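Local coordinates for conserved domain protein (Porphyromonas gingivalis, PDB 3PNN), which probably acts as a cytoplasmic glycosyltransferase that forms glycosidic linkages, built on an alpha/beta/alpha Rossmann-like fold, at residues K23-I28 and R64-T69; F91-P94 and P100-T103; Q172-E175 and L179-V182. All coordinates share one frame; numbering follows the deposited sequence.

The three contacts illustrate how the same chain changes its chemistry with place in the fold. Interactions 1 and 2 are partly buried and purely apolar: one rests a loop leucine against helix 60-71, the other sets a cysteine and a proline against the indole of a tryptophan within one loop. Interaction 3 is a surface contact held mainly by backbone hydrogen bonds in a hairpin. No two share an element or touch. The centres of 1 and 3 lie about 37 Å apart, on opposite sides of the chain's centre, and the nearest atoms of interaction 2 are about 11 Å from those of either other.

Interaction 1 of 3, residues K23-I28 and R64-T69; sequences KQLDGI and REKILT
Leu25 and Lys66 mark the closest approach of the two backbones, with Leu25 CA 8.9 Å from Lys66 CA. The 23-28 segment is an irregular loop, and Gly27 is the centre of an inverse gamma turn in it. The 64-69 segment belongs to helix 60-71 and includes a wider pi-type turn at 64-68, beside which Thr69 OG1 donates to Glu65 O at 2.8 Å, from above the carbonyl plane. Only side chains bridge the gap. Leu25 CG stands anti to the carbonyl carbon (chi1 -64°), with CD1 extended toward the helix, 4.1 Å from Lys66 CB and 4.2 Å from Ile67 CG1. Lys66 makes its closest contact with CB; the chain runs on past the leucine and the bend at chi4 (66°) turns NZ away. Ile67 is buried and also packs on Met36 of helix 35-46. Farther along the loop, Asp26 forms a salt bridge with Arg282, while Lys23 NZ bonds to Gly14 O. The loop after strand 7-11, with Gly14 and Lys23, resembles the glycine-rich loop of nucleotidyltransferase-like Rossmann domains; just beyond Lys23, Leu25 rests the chain on helix 60-71.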
loop_
_atom_site.group_PDB
_atom_site.type_symbol
_atom_site.label_atom_id
_atom_site.label_comp_id
_atom_site.label_asym_id
_atom_site.label_seq_id
_atom_site.Cartn_x
_atom_site.Cartn_y
_atom_site.Cartn_z
ATOM N N LYS A 23 -1.895 -9.555 -15.471
ATOM C CA LYS A 23 -2.766 -8.598 -16.154
ATOM C C LYS A 23 -1.920 -7.807 -17.146
ATOM O O LYS A 23 -0.714 -7.644 -16.934
ATOM C CB LYS A 23 -3.394 -7.619 -15.164
ATOM C CG LYS A 23 -4.512 -8.179 -14.285
ATOM C CD LYS A 23 -4.743 -7.216 -13.108
ATOM C CE LYS A 23 -5.893 -7.667 -12.217
ATOM N NZ LYS A 23 -6.137 -6.621 -11.186
ATOM N N GLN A 24 -2.545 -7.315 -18.217
ATOM C CA GLN A 24 -1.862 -6.427 -19.155
ATOM C C GLN A 24 -1.148 -5.287 -18.432
ATOM O O GLN A 24 -1.750 -4.578 -17.615
ATOM C CB GLN A 24 -2.862 -5.854 -20.160
ATOM C CG GLN A 24 -3.428 -6.887 -21.120
ATOM C CD GLN A 24 -2.392 -7.378 -22.111
ATOM O OE1 GLN A 24 -1.544 -6.607 -22.560
ATOM N NE2 GLN A 24 -2.452 -8.662 -22.455
ATOM N N LEU A 25 0.140 -5.117 -18.727
ATOM C CA LEU A 25 0.904 -4.014 -18.149
ATOM C C LEU A 25 0.560 -2.713 -18.849
ATOM O O LEU A 25 0.277 -2.700 -20.038
ATOM C CB LEU A 25 2.406 -4.289 -18.250
ATOM C CG LEU A 25 2.841 -5.513 -17.433
ATOM C CD1 LEU A 25 4.352 -5.674 -17.437
ATOM C CD2 LEU A 25 2.322 -5.412 -16.018
ATOM N N ASP A 26 0.567 -1.617 -18.102
ATOM C CA ASP A 26 0.222 -0.334 -18.692
ATOM C C ASP A 26 1.462 0.560 -18.746
ATOM O O ASP A 26 1.878 1.114 -17.732
ATOM C CB ASP A 26 -0.909 0.315 -17.885
ATOM C CG ASP A 26 -1.408 1.614 -18.499
ATOM O OD1 ASP A 26 -0.876 2.041 -19.556
ATOM O OD2 ASP A 26 -2.346 2.206 -17.908
ATOM N N GLY A 27 2.061 0.672 -19.932
ATOM C CA GLY A 27 3.208 1.543 -20.149
ATOM C C GLY A 27 2.752 2.990 -20.188
ATOM O O GLY A 27 2.684 3.609 -21.251
ATOM N N ILE A 28 2.435 3.525 -19.012
ATOM C CA ILE A 28 1.687 4.772 -18.909
ATOM C C ILE A 28 2.553 6.039 -18.952
ATOM O O ILE A 28 2.074 7.103 -19.351
ATOM C CB ILE A 28 0.805 4.763 -17.643
ATOM C CG1 ILE A 28 -0.205 5.906 -17.674
ATOM C CG2 ILE A 28 1.680 4.786 -16.358
ATOM C CD1 ILE A 28 -1.381 5.710 -16.688
ATOM N N ARG A 64 8.160 -12.934 -13.350
ATOM C CA ARG A 64 9.606 -13.038 -13.482
ATOM C C ARG A 64 10.051 -12.537 -14.858
ATOM O O ARG A 64 11.027 -11.806 -14.971
ATOM C CB ARG A 64 10.068 -14.481 -13.266
ATOM C CG ARG A 64 9.890 -15.005 -11.821
ATOM C CD ARG A 64 10.325 -16.474 -11.737
ATOM N NE ARG A 64 10.233 -17.027 -10.385
ATOM C CZ ARG A 64 11.165 -16.865 -9.453
ATOM N NH1 ARG A 64 12.245 -16.141 -9.726
ATOM N NH2 ARG A 64 11.012 -17.410 -8.245
ATOM N N GLU A 65 9.317 -12.915 -15.900
ATOM C CA GLU A 65 9.703 -12.557 -17.268
ATOM C C GLU A 65 9.584 -11.066 -17.567
ATOM O O GLU A 65 10.470 -10.469 -18.182
ATOM C CB GLU A 65 8.830 -13.307 -18.282
ATOM C CG GLU A 65 9.082 -14.792 -18.382
ATOM C CD GLU A 65 8.121 -15.464 -19.354
ATOM O OE1 GLU A 65 7.309 -14.745 -19.986
ATOM O OE2 GLU A 65 8.173 -16.706 -19.480
ATOM N N LYS A 66 8.472 -10.475 -17.153
ATOM C CA LYS A 66 8.126 -9.127 -17.596
ATOM C C LYS A 66 8.453 -8.054 -16.566
ATOM O O LYS A 66 8.620 -6.892 -16.922
ATOM C CB LYS A 66 6.626 -9.045 -17.930
ATOM C CG LYS A 66 6.183 -9.812 -19.192
ATOM C CD LYS A 66 4.666 -9.690 -19.360
ATOM C CE LYS A 66 4.210 -9.951 -20.792
ATOM N NZ LYS A 66 4.455 -11.349 -21.207
ATOM N N ILE A 67 8.518 -8.421 -15.292
ATOM C CA ILE A 67 8.728 -7.408 -14.254
ATOM C C ILE A 67 10.092 -7.507 -13.562
ATOM O O ILE A 67 10.834 -6.524 -13.506
ATOM C CB ILE A 67 7.563 -7.396 -13.243
ATOM C CG1 ILE A 67 6.258 -7.043 -13.982
ATOM C CG2 ILE A 67 7.849 -6.417 -12.087
ATOM C CD1 ILE A 67 5.066 -6.800 -13.086
ATOM N N LEU A 68 10.438 -8.680 -13.042
ATOM C CA LEU A 68 11.723 -8.812 -12.349
ATOM C C LEU A 68 12.917 -8.483 -13.244
ATOM O O LEU A 68 13.950 -8.013 -12.763
ATOM C CB LEU A 68 11.906 -10.205 -11.740
ATOM C CG LEU A 68 11.123 -10.435 -10.448
ATOM C CD1 LEU A 68 11.712 -11.626 -9.684
ATOM C CD2 LEU A 68 11.118 -9.178 -9.576
ATOM N N THR A 69 12.788 -8.750 -14.540
ATOM C CA THR A 69 13.880 -8.494 -15.470
ATOM C C THR A 69 14.172 -6.996 -15.563
ATOM O O THR A 69 15.277 -6.589 -15.927
ATOM C CB THR A 69 13.549 -8.994 -16.879
ATOM O OG1 THR A 69 12.255 -8.501 -17.259
ATOM C CG2 THR A 69 13.549 -10.516 -16.922
#

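Interaction 2 of 3, residues F91-P94 and P100-T103; sequences FSCP and PWGT
Cys93 and Pro94 meet the indole of Trp101 in an apolar contact that includes a cysteine sulfur-aromatic interaction, set in the long loop between strand 77-81 and helix 103-108 of the Rossmann-like alpha/beta/alpha fold. Neither segment is regular, and just five residues separate them, so the contact closes a local excursion of the chain upon itself. The backbones stay well apart, Cys93 CA lying 10.1 Å from Trp101 CA, and the long tryptophan side chain spans more than half of that distance.

The indole is the buried partner, and its surroundings fix it on several sides. Trp101 NE1 donates to Leu84 O, which satisfies the polar edge of the ring and restrains its rotation. Around the same ring, Arg97 makes a cation-pi contact and His105 an edge-to-face one, while Phe235 of helix 223-239 packs against it. Directly after Trp101, Gly102 occupies the N-cap position of helix 103-108 with a positive phi (126°), a conformation that by itself calls for glycine.

Against this anchored ring the two loop residues bring different groups. The thiol of Cys93 is directed by a first torsion of -175°, which carries SG opposite the backbone N; SG then lies 5.4 Å from the centroid of the six-membered ring of Trp101, in an oblique approach. Its nearest ring atom is CZ2, with Cys93 SG to Trp101 CZ2 at 4.1 Å. Pro94, which also leans on Gln241, and Trp101 reach toward each other from opposite directions, and the proline meets the indole at its edge, near the ring plane, where Pro94 CD is 4.0 Å from both Trp101 CZ2 and Trp101 CH2.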
loop_
_atom_site.group_PDB
_atom_site.type_symbol
_atom_site.label_atom_id
_atom_site.label_comp_id
_atom_site.label_asym_id
_atom_site.label_seq_id
_atom_site.Cartn_x
_atom_site.Cartn_y
_atom_site.Cartn_z
ATOM N N PHE A 91 -4.989 -24.009 11.680
ATOM C CA PHE A 91 -6.098 -23.552 10.852
ATOM C C PHE A 91 -6.043 -24.172 9.462
ATOM O O PHE A 91 -4.970 -24.321 8.875
ATOM C CB PHE A 91 -6.089 -22.023 10.729
ATOM C CG PHE A 91 -6.550 -21.307 11.969
ATOM C CD1 PHE A 91 -7.901 -21.128 12.219
ATOM C CD2 PHE A 91 -5.636 -20.806 12.879
ATOM C CE1 PHE A 91 -8.332 -20.464 13.360
ATOM C CE2 PHE A 91 -6.061 -20.139 14.021
ATOM C CZ PHE A 91 -7.408 -19.971 14.260
ATOM N N SER A 92 -7.208 -24.530 8.940
ATOM C CA SER A 92 -7.310 -24.997 7.565
ATOM C C SER A 92 -8.176 -24.039 6.765
ATOM O O SER A 92 -9.044 -23.364 7.318
ATOM C CB SER A 92 -7.899 -26.409 7.515
ATOM O OG SER A 92 -6.993 -27.349 8.062
ATOM N N CYS A 93 -7.932 -23.977 5.461
ATOM C CA CYS A 93 -8.737 -23.149 4.575
ATOM C C CYS A 93 -10.070 -23.831 4.264
ATOM O O CYS A 93 -10.088 -24.967 3.787
ATOM C CB CYS A 93 -7.973 -22.875 3.280
ATOM S SG CYS A 93 -8.812 -21.742 2.179
ATOM N N PRO A 94 -11.190 -23.137 4.531
ATOM C CA PRO A 94 -12.535 -23.679 4.291
ATOM C C PRO A 94 -12.703 -24.209 2.866
ATOM O O PRO A 94 -12.038 -23.737 1.941
ATOM C CB PRO A 94 -13.445 -22.471 4.516
ATOM C CG PRO A 94 -12.676 -21.594 5.447
ATOM C CD PRO A 94 -11.230 -21.775 5.092
ATOM N N PRO A 100 -9.021 -14.207 -1.762
ATOM C CA PRO A 100 -7.805 -14.040 -0.957
ATOM C C PRO A 100 -8.102 -13.384 0.388
ATOM O O PRO A 100 -9.022 -12.570 0.495
ATOM C CB PRO A 100 -6.930 -13.124 -1.817
ATOM C CG PRO A 100 -7.377 -13.424 -3.238
ATOM C CD PRO A 100 -8.861 -13.705 -3.136
ATOM N N TRP A 101 -7.302 -13.723 1.391
ATOM C CA TRP A 101 -7.571 -13.312 2.768
ATOM C C TRP A 101 -7.465 -11.820 3.057
ATOM O O TRP A 101 -7.992 -11.357 4.068
ATOM C CB TRP A 101 -6.689 -14.095 3.736
ATOM C CG TRP A 101 -7.027 -15.546 3.781
ATOM C CD1 TRP A 101 -6.264 -16.578 3.320
ATOM C CD2 TRP A 101 -8.221 -16.142 4.323
ATOM N NE1 TRP A 101 -6.903 -17.774 3.536
ATOM C CE2 TRP A 101 -8.105 -17.536 4.152
ATOM C CE3 TRP A 101 -9.373 -15.631 4.930
ATOM C CZ2 TRP A 101 -9.100 -18.430 4.563
ATOM C CZ3 TRP A 101 -10.360 -16.521 5.349
ATOM C CH2 TRP A 101 -10.216 -17.905 5.162
ATOM N N GLY A 102 -6.772 -11.066 2.201
ATOM C CA GLY A 102 -6.720 -9.619 2.358
ATOM C C GLY A 102 -5.313 -9.036 2.421
ATOM O O GLY A 102 -4.336 -9.778 2.522
ATOM N N THR A 103 -5.200 -7.711 2.376
ATOM C CA THR A 103 -3.885 -7.071 2.315
ATOM C C THR A 103 -2.949 -7.369 3.489
ATOM O O THR A 103 -1.729 -7.427 3.302
ATOM C CB THR A 103 -3.965 -5.532 2.146
ATOM O OG1 THR A 103 -4.668 -4.963 3.263
ATOM C CG2 THR A 103 -4.679 -5.183 0.849
#

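Interaction 3 of 3, residues Q172-E175 and L179-V182; sequences QVDE and LTGV
Leu179 CD1 lies to one face of the Gln172 peptide group, 3.4 Å from Gln172 O, while Thr180 approaches from the other. On that second side Thr180 N donates to Gln172 O at 2.8 Å, tilted 28° from the carbonyl plane; Thr180 OG1 stands almost directly above Gln172 O at 3.3 Å, which fits a weak bond at best. A second flat group, the Asp174 carboxylate, has Thr180 CG2 obliquely above its plane, nearest OD2 at 3.9 Å, while its OD1 accepts from Lys176 N and Leu178 N in the turn. In the second strong backbone bond Gln172 N reaches Gly181 O at 2.8 Å, nearly straight at 170°. Thr180 and Gly181 thus both stand opposite Gln172: a classic beta bulge, which shifts the antiparallel register by one before the non-hydrogen-bonded pair of Val173 and Leu179. Those two share a sheet face, with Val173 CG2 4.2 Å from Leu179 CD1, whereas Gln172 starts out on the other and its chain, bent at chi2 (-56°), then leads away from 179-182. The bulge lies near the turn of the hairpin of strands 166-173 and 179-191; Leu179 and Val173 both touch Val266 of strand 263-268, and Leu179 reaches Val253 and Ile257 of helix 249-259.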
loop_
_atom_site.group_PDB
_atom_site.type_symbol
_atom_site.label_atom_id
_atom_site.label_comp_id
_atom_site.label_asym_id
_atom_site.label_seq_id
_atom_site.Cartn_x
_atom_site.Cartn_y
_atom_site.Cartn_z
ATOM N N GLN A 172 -7.640 9.997 11.913
ATOM C CA GLN A 172 -7.670 10.982 12.989
ATOM C C GLN A 172 -6.240 11.138 13.461
ATOM O O GLN A 172 -5.584 10.146 13.775
ATOM C CB GLN A 172 -8.545 10.495 14.141
ATOM C CG GLN A 172 -9.934 10.067 13.682
ATOM C CD GLN A 172 -10.645 11.184 12.946
ATOM O OE1 GLN A 172 -10.633 12.332 13.391
ATOM N NE2 GLN A 172 -11.260 10.857 11.808
ATOM N N VAL A 173 -5.754 12.378 13.509
ATOM C CA VAL A 173 -4.355 12.636 13.850
ATOM C C VAL A 173 -4.266 13.726 14.917
ATOM O O VAL A 173 -4.890 14.783 14.793
ATOM C CB VAL A 173 -3.546 13.049 12.609
ATOM C CG1 VAL A 173 -2.062 13.177 12.944
ATOM C CG2 VAL A 173 -3.739 12.033 11.481
ATOM N N ASP A 174 -3.501 13.470 15.970
ATOM C CA ASP A 174 -3.476 14.411 17.094
ATOM C C ASP A 174 -2.392 15.469 16.902
ATOM O O ASP A 174 -1.694 15.475 15.891
ATOM C CB ASP A 174 -3.345 13.684 18.444
ATOM C CG ASP A 174 -1.975 13.043 18.650
ATOM O OD1 ASP A 174 -1.001 13.427 17.960
ATOM O OD2 ASP A 174 -1.869 12.154 19.522
ATOM N N GLU A 175 -2.257 16.370 17.871
ATOM C CA GLU A 175 -1.344 17.503 17.728
ATOM C C GLU A 175 0.132 17.102 17.704
ATOM O O GLU A 175 0.979 17.887 17.299
ATOM C CB GLU A 175 -1.586 18.530 18.840
ATOM C CG GLU A 175 -2.954 19.187 18.777
ATOM C CD GLU A 175 -3.137 20.243 19.854
ATOM O OE1 GLU A 175 -3.203 21.444 19.504
ATOM O OE2 GLU A 175 -3.201 19.871 21.047
ATOM N N LEU A 179 -1.193 9.096 14.779
ATOM C CA LEU A 179 -2.450 8.511 14.327
ATOM C C LEU A 179 -3.223 7.993 15.533
ATOM O O LEU A 179 -2.693 7.218 16.334
ATOM C CB LEU A 179 -2.158 7.343 13.366
ATOM C CG LEU A 179 -3.353 6.739 12.632
ATOM C CD1 LEU A 179 -4.007 7.819 11.786
ATOM C CD2 LEU A 179 -2.945 5.512 11.771
ATOM N N THR A 180 -4.468 8.420 15.688
ATOM C CA THR A 180 -5.261 7.922 16.809
ATOM C C THR A 180 -6.361 6.999 16.310
ATOM O O THR A 180 -6.973 6.277 17.093
ATOM C CB THR A 180 -5.884 9.060 17.643
ATOM O OG1 THR A 180 -6.784 9.806 16.819
ATOM C CG2 THR A 180 -4.808 9.984 18.183
ATOM N N GLY A 181 -6.607 7.022 15.004
ATOM C CA GLY A 181 -7.617 6.155 14.420
ATOM C C GLY A 181 -7.576 6.186 12.906
ATOM O O GLY A 181 -7.288 7.217 12.308
ATOM N N VAL A 182 -7.862 5.051 12.278
ATOM C CA VAL A 182 -8.007 5.013 10.837
ATOM C C VAL A 182 -9.116 4.030 10.462
ATOM O O VAL A 182 -9.171 2.899 10.966
ATOM C CB VAL A 182 -6.662 4.678 10.138
ATOM C CG1 VAL A 182 -6.076 3.373 10.679
ATOM C CG2 VAL A 182 -6.837 4.621 8.635
#